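Proteolytically activated form of PPO4 Tyrosinase (Agaricus bisporus var. bisporus H97, PDB 4OUA) catalyses, as a dicopper enzyme, the o-hydroxylation of monophenols and the oxidation of the resulting o-diphenols to o-quinones, the initial step of melanin synthesis. Local coordinates at residues A[31-36]-A[151-156]; A[72-77]-A[313-318]; A[83-88]-A[317-322]; A[93-98]-A[347-352]; A[164-169]-A[189-194]. All blocks are in the same frame, centred on the assembly; numbering follows the deposited sequence.

Contact 1: A[31-36]-A[151-156]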
# COMPACT_ATOMS: atom_id res chain seq x y z
N TYR A 31 -14.43 6.42 2.33
CA TYR A 31 -13.25 6.13 1.53
C TYR A 31 -13.37 6.73 0.14
O TYR A 31 -12.42 7.30 -0.39
CB TYR A 31 -13.03 4.61 1.45
CG TYR A 31 -11.68 4.23 0.89
CD1 TYR A 31 -10.54 4.26 1.69
CD2 TYR A 31 -11.54 3.84 -0.44
CE1 TYR A 31 -9.30 3.91 1.18
CE2 TYR A 31 -10.31 3.49 -0.95
CZ TYR A 31 -9.19 3.52 -0.14
OH TYR A 31 -7.96 3.18 -0.65
N ILE A 32 -14.55 6.59 -0.46
CA ILE A 32 -14.81 7.14 -1.80
C ILE A 32 -14.77 8.66 -1.79
O ILE A 32 -14.30 9.29 -2.74
CB ILE A 32 -16.16 6.67 -2.35
CG1 ILE A 32 -16.22 5.14 -2.41
CG2 ILE A 32 -16.42 7.28 -3.72
CD1 ILE A 32 -15.18 4.53 -3.33
N ARG A 33 -15.28 9.26 -0.71
CA ARG A 33 -15.27 10.71 -0.58
C ARG A 33 -13.87 11.24 -0.32
O ARG A 33 -13.42 12.18 -0.97
CB ARG A 33 -16.21 11.15 0.55
CG ARG A 33 -17.69 10.92 0.27
CD ARG A 33 -18.13 11.68 -0.97
NE ARG A 33 -19.59 11.83 -1.04
CZ ARG A 33 -20.24 12.38 -2.05
NH1 ARG A 33 -19.58 12.85 -3.10
NH2 ARG A 33 -21.56 12.47 -2.02
N ALA A 34 -13.17 10.63 0.64
CA ALA A 34 -11.85 11.09 1.05
C ALA A 34 -10.82 10.87 -0.05
O ALA A 34 -9.92 11.69 -0.25
CB ALA A 34 -11.42 10.40 2.33
N LEU A 35 -10.95 9.76 -0.76
CA LEU A 35 -10.03 9.44 -1.85
C LEU A 35 -10.19 10.41 -3.01
O LEU A 35 -9.21 10.85 -3.61
CB LEU A 35 -10.24 8.00 -2.32
CG LEU A 35 -9.29 7.50 -3.41
CD1 LEU A 35 -7.84 7.67 -2.98
CD2 LEU A 35 -9.59 6.05 -3.74
N GLN A 36 -11.44 10.76 -3.32
CA GLN A 36 -11.71 11.75 -4.34
C GLN A 36 -11.22 13.12 -3.88
O GLN A 36 -10.75 13.93 -4.68
CB GLN A 36 -13.21 11.80 -4.66
CG GLN A 36 -13.59 12.76 -5.77
CD GLN A 36 -13.17 12.27 -7.14
OE1 GLN A 36 -13.55 11.18 -7.57
NE2 GLN A 36 -12.38 13.08 -7.84
N ILE A 151 -22.84 5.01 -2.74
CA ILE A 151 -22.48 5.47 -1.41
C ILE A 151 -23.67 6.16 -0.75
O ILE A 151 -24.72 6.31 -1.37
CB ILE A 151 -21.28 6.43 -1.44
CG1 ILE A 151 -21.63 7.70 -2.23
CG2 ILE A 151 -20.06 5.75 -2.03
CD1 ILE A 151 -20.51 8.72 -2.26
N THR A 152 -23.50 6.56 0.50
CA THR A 152 -24.54 7.29 1.21
C THR A 152 -24.28 8.79 1.11
O THR A 152 -23.17 9.25 1.40
CB THR A 152 -24.63 6.88 2.69
OG1 THR A 152 -25.07 5.51 2.77
CG2 THR A 152 -25.61 7.76 3.43
N ASN A 153 -25.29 9.54 0.68
CA ASN A 153 -25.15 10.98 0.53
C ASN A 153 -25.15 11.68 1.88
O ASN A 153 -25.48 11.08 2.91
CB ASN A 153 -26.26 11.53 -0.36
CG ASN A 153 -25.79 12.71 -1.19
OD1 ASN A 153 -24.75 13.30 -0.91
ND2 ASN A 153 -26.56 13.04 -2.22
N TYR A 154 -24.79 12.96 1.89
CA TYR A 154 -24.64 13.71 3.13
C TYR A 154 -25.97 13.94 3.85
O TYR A 154 -26.00 14.44 4.97
CB TYR A 154 -23.97 15.06 2.85
CG TYR A 154 -22.59 14.94 2.24
CD1 TYR A 154 -21.50 14.55 3.01
CD2 TYR A 154 -22.38 15.22 0.90
CE1 TYR A 154 -20.24 14.44 2.46
CE2 TYR A 154 -21.12 15.11 0.34
CZ TYR A 154 -20.05 14.72 1.12
OH TYR A 154 -18.79 14.61 0.57
N ASP A 155 -27.07 13.56 3.20
CA ASP A 155 -28.39 13.67 3.81
C ASP A 155 -28.91 12.31 4.24
O ASP A 155 -29.91 12.21 4.95
CB ASP A 155 -29.37 14.34 2.84
CG ASP A 155 -29.29 13.77 1.44
OD1 ASP A 155 -28.94 12.59 1.29
OD2 ASP A 155 -29.57 14.52 0.48
N GLY A 156 -28.22 11.25 3.82
CA GLY A 156 -28.59 9.90 4.20
C GLY A 156 -29.08 9.06 3.03
O GLY A 156 -29.11 7.83 3.11

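Contact 2: A[72-77]-A[313-318]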
# COMPACT_ATOMS: atom_id res chain seq x y z
N VAL A 72 19.40 15.86 -0.84
CA VAL A 72 19.25 14.41 -0.78
C VAL A 72 20.44 13.71 -1.44
O VAL A 72 20.92 14.15 -2.48
CB VAL A 72 17.94 13.95 -1.44
CG1 VAL A 72 16.75 14.32 -0.58
CG2 VAL A 72 17.82 14.56 -2.83
N PRO A 73 20.90 12.60 -0.83
CA PRO A 73 22.09 11.86 -1.26
C PRO A 73 21.95 11.20 -2.63
O PRO A 73 22.92 10.63 -3.12
CB PRO A 73 22.26 10.80 -0.17
CG PRO A 73 20.89 10.62 0.39
CD PRO A 73 20.26 11.98 0.34
N TYR A 74 20.77 11.28 -3.24
CA TYR A 74 20.54 10.59 -4.51
C TYR A 74 19.22 11.01 -5.13
O TYR A 74 18.17 10.96 -4.49
CB TYR A 74 20.57 9.08 -4.29
CG TYR A 74 20.79 8.27 -5.55
CD1 TYR A 74 22.03 8.25 -6.17
CD2 TYR A 74 19.77 7.50 -6.10
CE1 TYR A 74 22.25 7.51 -7.32
CE2 TYR A 74 19.98 6.75 -7.24
CZ TYR A 74 21.22 6.76 -7.84
OH TYR A 74 21.43 6.01 -8.98
N GLU A 75 19.27 11.44 -6.40
CA GLU A 75 18.08 11.86 -7.11
C GLU A 75 17.34 10.66 -7.70
O GLU A 75 17.74 10.12 -8.73
CB GLU A 75 18.42 12.86 -8.21
CG GLU A 75 17.21 13.45 -8.91
CD GLU A 75 17.58 14.42 -10.02
OE1 GLU A 75 18.78 14.50 -10.37
OE2 GLU A 75 16.67 15.10 -10.54
N SER A 76 16.27 10.26 -7.03
CA SER A 76 15.47 9.12 -7.45
C SER A 76 14.23 9.01 -6.58
O SER A 76 13.91 9.94 -5.83
CB SER A 76 16.29 7.83 -7.39
OG SER A 76 15.52 6.71 -7.79
N GLY A 77 13.53 7.88 -6.66
CA GLY A 77 12.37 7.65 -5.83
C GLY A 77 12.75 7.48 -4.37
O GLY A 77 13.94 7.41 -4.04
N PHE A 313 19.00 6.63 0.24
CA PHE A 313 20.32 6.03 0.26
C PHE A 313 20.90 5.89 -1.15
O PHE A 313 20.26 5.35 -2.04
CB PHE A 313 20.28 4.65 0.92
CG PHE A 313 19.50 4.62 2.20
CD1 PHE A 313 20.05 5.11 3.38
CD2 PHE A 313 18.22 4.09 2.24
CE1 PHE A 313 19.34 5.08 4.56
CE2 PHE A 313 17.50 4.06 3.42
CZ PHE A 313 18.06 4.56 4.58
N ALA A 314 22.13 6.37 -1.32
CA ALA A 314 22.84 6.19 -2.58
C ALA A 314 23.33 4.76 -2.71
O ALA A 314 23.52 4.07 -1.70
CB ALA A 314 24.00 7.17 -2.68
N PRO A 315 23.55 4.29 -3.95
CA PRO A 315 23.97 2.91 -4.20
C PRO A 315 25.31 2.58 -3.55
O PRO A 315 26.31 3.25 -3.82
CB PRO A 315 24.07 2.85 -5.73
CG PRO A 315 24.27 4.27 -6.15
CD PRO A 315 23.48 5.09 -5.18
N GLY A 316 25.32 1.56 -2.70
CA GLY A 316 26.54 1.15 -2.02
C GLY A 316 26.51 1.45 -0.53
O GLY A 316 27.33 0.93 0.23
N THR A 317 25.57 2.29 -0.12
CA THR A 317 25.42 2.63 1.29
C THR A 317 25.00 1.40 2.10
O THR A 317 24.21 0.58 1.62
CB THR A 317 24.39 3.75 1.50
OG1 THR A 317 24.83 4.94 0.84
CG2 THR A 317 24.19 4.04 2.98
N GLU A 318 25.53 1.28 3.31
CA GLU A 318 25.15 0.19 4.20
C GLU A 318 23.89 0.55 4.98
O GLU A 318 23.76 1.67 5.47
CB GLU A 318 26.29 -0.15 5.17
CG GLU A 318 27.42 -0.94 4.54
CD GLU A 318 27.04 -2.39 4.27
OE1 GLU A 318 26.19 -2.93 5.01
OE2 GLU A 318 27.58 -2.98 3.31

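Contact 3: A[83-88]-A[317-322]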
# COMPACT_ATOMS: atom_id res chain seq x y z
N GLN A 83 16.36 -4.33 -1.34
CA GLN A 83 17.19 -4.11 -0.16
C GLN A 83 16.46 -4.51 1.12
O GLN A 83 15.24 -4.70 1.12
CB GLN A 83 17.63 -2.65 -0.08
CG GLN A 83 16.53 -1.66 -0.41
CD GLN A 83 16.80 -0.28 0.16
OE1 GLN A 83 17.15 -0.15 1.33
NE2 GLN A 83 16.65 0.75 -0.67
N VAL A 84 17.21 -4.62 2.21
CA VAL A 84 16.69 -5.13 3.47
C VAL A 84 15.58 -4.26 4.07
O VAL A 84 14.84 -4.71 4.94
CB VAL A 84 17.81 -5.28 4.52
CG1 VAL A 84 18.73 -6.43 4.15
CG2 VAL A 84 18.58 -3.98 4.66
N LEU A 85 15.48 -3.02 3.61
CA LEU A 85 14.54 -2.07 4.20
C LEU A 85 13.18 -2.07 3.52
O LEU A 85 12.29 -1.31 3.91
CB LEU A 85 15.12 -0.65 4.16
CG LEU A 85 16.35 -0.40 5.03
CD1 LEU A 85 16.71 1.07 5.03
CD2 LEU A 85 16.12 -0.90 6.45
N PHE A 86 13.01 -2.93 2.52
CA PHE A 86 11.78 -2.96 1.73
C PHE A 86 10.52 -3.07 2.60
O PHE A 86 9.61 -2.25 2.48
CB PHE A 86 11.81 -4.11 0.72
CG PHE A 86 10.49 -4.33 0.03
CD1 PHE A 86 10.10 -3.52 -1.02
CD2 PHE A 86 9.64 -5.35 0.44
CE1 PHE A 86 8.88 -3.72 -1.65
CE2 PHE A 86 8.43 -5.55 -0.19
CZ PHE A 86 8.05 -4.74 -1.24
N PRO A 87 10.46 -4.10 3.46
CA PRO A 87 9.27 -4.30 4.30
C PRO A 87 8.97 -3.12 5.22
O PRO A 87 7.82 -2.69 5.29
CB PRO A 87 9.63 -5.55 5.11
CG PRO A 87 10.64 -6.26 4.28
CD PRO A 87 11.45 -5.18 3.63
N THR A 88 9.98 -2.61 5.91
CA THR A 88 9.77 -1.57 6.91
C THR A 88 9.45 -0.21 6.28
O THR A 88 8.61 0.53 6.80
CB THR A 88 10.99 -1.41 7.84
OG1 THR A 88 12.16 -1.14 7.06
CG2 THR A 88 11.21 -2.67 8.65
N THR A 317 25.57 2.29 -0.12
CA THR A 317 25.42 2.63 1.29
C THR A 317 25.00 1.40 2.10
O THR A 317 24.21 0.58 1.62
CB THR A 317 24.39 3.75 1.50
OG1 THR A 317 24.83 4.94 0.84
CG2 THR A 317 24.19 4.04 2.98
N GLU A 318 25.53 1.28 3.31
CA GLU A 318 25.15 0.19 4.20
C GLU A 318 23.89 0.55 4.98
O GLU A 318 23.76 1.67 5.47
CB GLU A 318 26.29 -0.15 5.17
CG GLU A 318 27.42 -0.94 4.54
CD GLU A 318 27.04 -2.39 4.27
OE1 GLU A 318 26.19 -2.93 5.01
OE2 GLU A 318 27.58 -2.98 3.31
N LEU A 319 22.96 -0.39 5.07
CA LEU A 319 21.69 -0.14 5.74
C LEU A 319 21.39 -1.18 6.81
O LEU A 319 21.62 -2.38 6.62
CB LEU A 319 20.55 -0.11 4.72
CG LEU A 319 20.44 1.12 3.81
CD1 LEU A 319 21.62 1.22 2.86
CD2 LEU A 319 19.15 1.08 3.03
N ASN A 320 20.87 -0.72 7.95
CA ASN A 320 20.46 -1.61 9.02
C ASN A 320 19.16 -1.15 9.67
O ASN A 320 18.45 -0.30 9.13
CB ASN A 320 21.57 -1.74 10.08
CG ASN A 320 21.98 -0.40 10.67
OD1 ASN A 320 21.22 0.57 10.64
ND2 ASN A 320 23.19 -0.34 11.22
N LYS A 321 18.86 -1.72 10.83
CA LYS A 321 17.63 -1.41 11.56
C LYS A 321 17.61 0.03 12.07
O LYS A 321 16.54 0.58 12.36
CB LYS A 321 17.45 -2.37 12.73
CG LYS A 321 18.63 -2.38 13.68
CD LYS A 321 18.38 -3.27 14.88
CE LYS A 321 19.55 -3.20 15.85
NZ LYS A 321 19.31 -4.02 17.07
N ASP A 322 18.78 0.64 12.17
CA ASP A 322 18.89 1.99 12.71
C ASP A 322 18.92 3.04 11.60
O ASP A 322 19.00 4.24 11.87
CB ASP A 322 20.15 2.12 13.57
CG ASP A 322 20.08 1.26 14.82
OD1 ASP A 322 18.98 1.18 15.42
OD2 ASP A 322 21.11 0.66 15.20

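Contact 4: A[93-98]-A[347-352]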
# COMPACT_ATOMS: atom_id res chain seq x y z
N TYR A 93 5.08 3.75 4.91
CA TYR A 93 4.60 4.42 3.71
C TYR A 93 3.08 4.41 3.66
O TYR A 93 2.44 5.42 3.38
CB TYR A 93 5.17 3.77 2.45
CG TYR A 93 4.87 4.52 1.17
CD1 TYR A 93 4.55 5.87 1.19
CD2 TYR A 93 4.90 3.88 -0.06
CE1 TYR A 93 4.27 6.56 0.02
CE2 TYR A 93 4.62 4.56 -1.23
CZ TYR A 93 4.31 5.90 -1.19
OH TYR A 93 4.03 6.58 -2.35
N VAL A 94 2.50 3.24 3.93
CA VAL A 94 1.05 3.12 4.00
C VAL A 94 0.50 3.91 5.19
O VAL A 94 -0.65 4.36 5.17
CB VAL A 94 0.61 1.64 4.12
CG1 VAL A 94 -0.90 1.53 4.13
CG2 VAL A 94 1.20 0.82 2.98
N SER A 95 1.33 4.08 6.21
CA SER A 95 0.92 4.77 7.43
C SER A 95 0.66 6.25 7.19
O SER A 95 -0.32 6.80 7.70
CB SER A 95 1.98 4.60 8.51
OG SER A 95 2.18 3.23 8.81
N ILE A 96 1.53 6.90 6.42
CA ILE A 96 1.35 8.31 6.11
C ILE A 96 0.14 8.48 5.20
O ILE A 96 -0.63 9.44 5.35
CB ILE A 96 2.59 8.92 5.44
CG1 ILE A 96 2.41 10.43 5.27
CG2 ILE A 96 2.87 8.25 4.10
CD1 ILE A 96 2.15 11.16 6.57
N TYR A 97 -0.04 7.55 4.28
CA TYR A 97 -1.19 7.57 3.38
C TYR A 97 -2.49 7.39 4.15
O TYR A 97 -3.42 8.18 4.01
CB TYR A 97 -1.06 6.47 2.32
CG TYR A 97 -2.17 6.49 1.29
CD1 TYR A 97 -2.09 7.32 0.18
CD2 TYR A 97 -3.29 5.68 1.43
CE1 TYR A 97 -3.10 7.34 -0.76
CE2 TYR A 97 -4.30 5.69 0.49
CZ TYR A 97 -4.20 6.52 -0.61
OH TYR A 97 -5.21 6.54 -1.54
N GLU A 98 -2.54 6.35 4.97
CA GLU A 98 -3.69 6.07 5.82
C GLU A 98 -3.98 7.26 6.74
O GLU A 98 -5.14 7.59 6.99
CB GLU A 98 -3.45 4.81 6.65
CG GLU A 98 -4.60 4.42 7.54
CD GLU A 98 -4.28 3.22 8.41
OE1 GLU A 98 -3.20 3.21 9.05
OE2 GLU A 98 -5.11 2.28 8.46
N LEU A 347 1.24 2.73 15.26
CA LEU A 347 0.63 3.46 14.15
C LEU A 347 -0.88 3.28 14.17
O LEU A 347 -1.56 3.55 13.18
CB LEU A 347 1.22 2.99 12.82
CG LEU A 347 2.72 3.26 12.67
CD1 LEU A 347 3.30 2.46 11.52
CD2 LEU A 347 2.97 4.75 12.47
N ASN A 348 -1.40 2.82 15.31
CA ASN A 348 -2.84 2.72 15.53
C ASN A 348 -3.57 1.84 14.52
O ASN A 348 -4.68 2.18 14.10
CB ASN A 348 -3.47 4.11 15.54
CG ASN A 348 -3.67 4.65 16.95
OD1 ASN A 348 -3.21 4.05 17.92
ND2 ASN A 348 -4.36 5.77 17.06
N TYR A 349 -2.97 0.73 14.14
CA TYR A 349 -3.65 -0.20 13.24
C TYR A 349 -3.28 -1.65 13.54
O TYR A 349 -2.37 -1.93 14.31
CB TYR A 349 -3.33 0.14 11.78
CG TYR A 349 -1.97 -0.32 11.30
CD1 TYR A 349 -1.81 -1.54 10.66
CD2 TYR A 349 -0.85 0.49 11.46
CE1 TYR A 349 -0.58 -1.96 10.21
CE2 TYR A 349 0.39 0.08 11.01
CZ TYR A 349 0.52 -1.15 10.39
OH TYR A 349 1.76 -1.56 9.94
N SER A 350 -4.02 -2.56 12.91
CA SER A 350 -3.80 -3.99 13.07
C SER A 350 -4.65 -4.75 12.06
O SER A 350 -5.35 -4.14 11.25
CB SER A 350 -4.12 -4.44 14.49
OG SER A 350 -3.94 -5.84 14.64
N TYR A 351 -4.59 -6.08 12.10
CA TYR A 351 -5.34 -6.89 11.16
C TYR A 351 -6.26 -7.87 11.88
O TYR A 351 -5.93 -8.36 12.96
CB TYR A 351 -4.38 -7.64 10.22
CG TYR A 351 -3.49 -6.71 9.44
CD1 TYR A 351 -3.90 -6.16 8.24
CD2 TYR A 351 -2.23 -6.37 9.92
CE1 TYR A 351 -3.09 -5.30 7.53
CE2 TYR A 351 -1.41 -5.51 9.21
CZ TYR A 351 -1.84 -4.98 8.02
OH TYR A 351 -1.03 -4.12 7.31
N PRO A 352 -7.43 -8.14 11.28
CA PRO A 352 -8.47 -8.99 11.86
C PRO A 352 -8.03 -10.45 12.03
O PRO A 352 -8.74 -11.22 12.68
CB PRO A 352 -9.62 -8.88 10.86
CG PRO A 352 -8.97 -8.49 9.58
CD PRO A 352 -7.81 -7.62 9.96

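Contact 5: A[164-169]-A[189-194]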
# COMPACT_ATOMS: atom_id res chain seq x y z
N PRO A 164 -13.33 6.62 -7.70
CA PRO A 164 -11.95 7.14 -7.64
C PRO A 164 -10.93 6.03 -7.44
O PRO A 164 -9.72 6.28 -7.50
CB PRO A 164 -11.99 8.07 -6.43
CG PRO A 164 -13.01 7.46 -5.54
CD PRO A 164 -14.06 6.85 -6.45
N ILE A 165 -11.40 4.81 -7.21
CA ILE A 165 -10.52 3.67 -6.95
C ILE A 165 -9.94 3.10 -8.24
O ILE A 165 -8.84 2.53 -8.24
CB ILE A 165 -11.26 2.55 -6.19
CG1 ILE A 165 -11.79 3.08 -4.86
CG2 ILE A 165 -10.36 1.36 -5.97
CD1 ILE A 165 -12.48 2.03 -4.02
N LEU A 166 -10.66 3.25 -9.35
CA LEU A 166 -10.22 2.71 -10.63
C LEU A 166 -8.94 3.36 -11.13
O LEU A 166 -8.01 2.68 -11.56
CB LEU A 166 -11.32 2.87 -11.68
CG LEU A 166 -12.59 2.03 -11.49
CD1 LEU A 166 -13.48 2.13 -12.71
CD2 LEU A 166 -12.23 0.58 -11.21
N ARG A 167 -8.88 4.69 -11.07
CA ARG A 167 -7.76 5.41 -11.66
C ARG A 167 -7.59 6.80 -11.06
O ARG A 167 -8.55 7.38 -10.54
CB ARG A 167 -7.95 5.53 -13.17
CG ARG A 167 -9.18 6.34 -13.56
CD ARG A 167 -9.48 6.26 -15.04
NE ARG A 167 -9.81 4.90 -15.46
CZ ARG A 167 -11.03 4.38 -15.42
NH1 ARG A 167 -12.05 5.10 -14.98
NH2 ARG A 167 -11.24 3.13 -15.83
N TYR A 168 -6.38 7.33 -11.12
CA TYR A 168 -6.13 8.72 -10.75
C TYR A 168 -5.98 9.58 -12.00
O TYR A 168 -5.33 9.18 -12.97
CB TYR A 168 -4.88 8.85 -9.88
CG TYR A 168 -4.43 10.28 -9.68
CD1 TYR A 168 -5.18 11.16 -8.91
CD2 TYR A 168 -3.26 10.75 -10.27
CE1 TYR A 168 -4.78 12.47 -8.73
CE2 TYR A 168 -2.85 12.06 -10.10
CZ TYR A 168 -3.61 12.92 -9.33
OH TYR A 168 -3.21 14.22 -9.15
N SER A 169 -6.58 10.76 -11.98
CA SER A 169 -6.47 11.69 -13.10
C SER A 169 -5.44 12.77 -12.78
O SER A 169 -5.62 13.56 -11.86
CB SER A 169 -7.82 12.33 -13.41
OG SER A 169 -8.79 11.35 -13.75
N THR A 189 -4.10 7.24 -14.96
CA THR A 189 -3.43 5.96 -14.75
C THR A 189 -4.16 4.84 -15.49
O THR A 189 -5.39 4.86 -15.61
CB THR A 189 -3.32 5.63 -13.26
OG1 THR A 189 -4.62 5.60 -12.67
CG2 THR A 189 -2.47 6.68 -12.55
N VAL A 190 -3.41 3.86 -15.98
CA VAL A 190 -4.00 2.80 -16.79
C VAL A 190 -3.60 1.40 -16.33
O VAL A 190 -2.44 1.16 -16.00
CB VAL A 190 -3.63 2.97 -18.27
CG1 VAL A 190 -3.95 1.70 -19.04
CG2 VAL A 190 -4.36 4.16 -18.86
N ARG A 191 -4.57 0.49 -16.33
CA ARG A 191 -4.33 -0.90 -15.94
C ARG A 191 -4.42 -1.85 -17.13
O ARG A 191 -5.41 -1.85 -17.86
CB ARG A 191 -5.34 -1.32 -14.87
CG ARG A 191 -5.23 -0.56 -13.56
CD ARG A 191 -6.35 -0.93 -12.61
NE ARG A 191 -6.37 -0.08 -11.43
CZ ARG A 191 -7.34 -0.07 -10.52
NH1 ARG A 191 -8.38 -0.87 -10.66
NH2 ARG A 191 -7.26 0.75 -9.47
N ASN A 192 -3.37 -2.65 -17.31
CA ASN A 192 -3.36 -3.68 -18.35
C ASN A 192 -3.65 -3.11 -19.74
O ASN A 192 -4.61 -3.53 -20.39
CB ASN A 192 -4.38 -4.77 -18.01
CG ASN A 192 -4.13 -6.07 -18.75
OD1 ASN A 192 -2.98 -6.45 -18.99
ND2 ASN A 192 -5.20 -6.75 -19.13
N PRO A 193 -2.82 -2.16 -20.20
CA PRO A 193 -3.05 -1.47 -21.47
C PRO A 193 -2.80 -2.35 -22.70
O PRO A 193 -1.98 -3.27 -22.65
CB PRO A 193 -2.05 -0.32 -21.42
CG PRO A 193 -0.95 -0.83 -20.57
CD PRO A 193 -1.60 -1.69 -19.52
N ASP A 194 -3.50 -2.05 -23.79
CA ASP A 194 -3.32 -2.77 -25.05
C ASP A 194 -2.21 -2.14 -25.88
O ASP A 194 -1.47 -1.28 -25.40
CB ASP A 194 -4.63 -2.79 -25.85
CG ASP A 194 -5.63 -3.79 -25.32
OD1 ASP A 194 -5.21 -4.84 -24.78
OD2 ASP A 194 -6.85 -3.53 -25.44

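Contact 1: A[31-36]-A[151-156]
At the turn end of the beta hairpin formed by strands 148-152 and 158-162, I151 of the strand and N153 and Y154 of the turn close round the side chain of R33, which projects from helix 25-39. The R33 guanidinium is layered between two different surfaces. Over one face, offset toward its rim, lies Y154 CE2, 3.4 Å above the R33 guanidinium plane, with Y154 OH over the same face; the two flat groups are nearly parallel, 14° apart, and the side chains meet tip to tip. Against the opposite face sits the I151 methyl CD1, 3.5 Å from R33 NE. A chi1 of 63° sets I151 CG1 between the backbone N and the carbonyl carbon, and an anti chi2 (178°) carries CD1 on against that face. At the guanidinium edge N153 OD1 approaches, 3.5 Å from R33 NH2, while the same OD1 accepts a 2.8 Å hydrogen bond from Y154 N and so ties the asparagine to its own turn. The other branch of I151 serves the helix surface: its CG2 packs on I32 CG1 at 3.9 Å. I32 of the helix also touches P164 and I165, and Y154 meets the ring of F112. Residues 153-156 form a type I turn closed by G156 N to N153 O, typical of the connection in a beta hairpin, here covered on one side by a helix.

Contact 2: A[72-77]-A[313-318]
Y74 and A314 mark the closest approach of two irregular segments, with their CA atoms 5.3 Å apart and no backbone hydrogen bond between them. On the second segment A314 to T317 make a type II beta turn, in which G316 takes a positive phi of 110°. The A314 carbonyl oxygen closes it with a double grip, accepting from T317 N at 3.1 Å and from T317 OG1 at 3.0 Å, both from the same face of the carbonyl plane. A chi1 of -161° sets Y74 CG anti to the backbone N, and the ring beyond it meets the turn. P315 CD comes over the ring face, 3.8 Å from the Y74 centroid and 25° off the ring normal, a CH-pi contact displaced toward the CE1 side of the ring. The A314 methyl CB sits obliquely to the same ring, 4.2 Å from Y74 CD1, and lies 3.7 Å from P73 O. Around this pair the loops are joined by backbone bonds, G77 to M311, and G316 and T317 to E306. The contact proper lies at the surface and is made by CH-pi and van der Waals packing, the hydrogen bonds to A314 O lying within the turn and not across the contact.

Contact 3: A[83-88]-A[317-322]
L319 and L85 bury the most surface in this contact, with V84 next. L319, on the short strand 318-319, directs its side chain at the loop leading into helix 86-109, and the two leucines cross at about a right angle. L85 is extended past CG, since a chi2 of -173° sets CD1 anti to CA, and this methyl packs against the L319 side chain, although its fine placing is doubtful because the model brings it too close to L319 CD2. L85 CD2 rests 3.6 Å from N320 O. V84 flanks the pair, with CG2 at 4.3 Å from L319 CB. F313 packs on both leucines, so three apolar side chains make one cluster. An alanine in place of L85 would probably open a gap beside L319 and F313 and give L319 more freedom to turn. Just beyond the strand N320 OD1 accepts from D322 N at 2.9 Å, an Asx turn with the donor well above the carbonyl plane. On the helix side F86 lies against H90 and H250, which bind copper. No hydrogen bond links the two segments, so the attachment of strand 318-319 here rests on apolar contact, next to the first turn of the helix that carries H90.

Contact 4: A[93-98]-A[347-352]
L347 packs on S95 of helix 86-109, their CA atoms 6.9 Å apart. L347 CB is 4.1 Å from S95 OG. A chi1 of -63° then puts L347 CG anti to the carbonyl carbon, 3.9 Å from S95 OG. From there the chain forks against the serine: L347 CD1 lies 3.9 Å from S95 CB, and L347 CD2 is 4.1 Å from that same carbon. The serine hydroxyl beside these methyls is hydrogen-bonded to R91 O one helical turn back. An alanine at L347 would probably open a gap beside the S95 side chain, because both methyls that pack on it would be gone. Next along the segment, Y349 is held by other means. E98 CG is anti to the backbone N (chi1 -179°); the chain continues extended, and E98 OE1 lies 4.1 Å from Y349 CB. That oxygen forms a salt bridge with R15, and OE2 accepts from Q128 N; R15 in turn makes a cation-pi contact with the Y349 ring, whose OH is hydrogen-bonded to D286. Within the buried interface the leucine and serine meet by van der Waals contact, while the nearby carboxylate is likely to be kept charged by R15, which links helix and strand through a third part of the chain.

Contact 5: A[164-169]-A[189-194]
A chi1 of 58° places T189 OG1 between its backbone N and carbonyl carbon, facing Y168, where it accepts from Y168 N at 2.9 Å. The exchange is completed by T189 N, which donates to Y168 O at 3.0 Å. Two bonds thus join one residue pair, and the T189 CG2 methyl adds a contact to Y168 CB at 4.2 Å. Two residues on, R191 is extended from CG to NE and carries its guanidinium to the backbone of I165 and L166. R191 NH2 makes a weak hydrogen bond to I165 O (2.7 Å, 119°), which lies near the guanidinium plane, while L166 C stands 3.5 Å over one face. The charge is met by D275 in a salt bridge, and R191 NH1 bonds to I143 O. Y168 OH reaches Q43, and R167 pairs with E199. Paired T189/Y168 bonds and an arginine set on main-chain carbonyls thus hold a loop-to-loop contact in the irregular connection between strand 158-162 and helix 201-224 of the tyrosinase central domain.

From the N terminus, contacts 1 to 4 open in turn on helix 25-39, on the loop at 72-77, on the start of helix 86-109 with the loop before it (83-88), and at 93-98 further along that helix. Contact 1 closes first, at the hairpin 148-162; contact 5 then opens and closes a small loop in series with it, nested inside the loops of contacts 2, 3 and 4. Those three close late, contacts 2 and 3 on the same stretch around 317-318 and contact 4 beyond it. Each crosses contact 1, and contact 4 also crosses contacts 2 and 3. Contacts 2 and 3 touch through F313. Helix 25-39 ties contact 1 to contacts 4 and 5, with L35 packing on Y97.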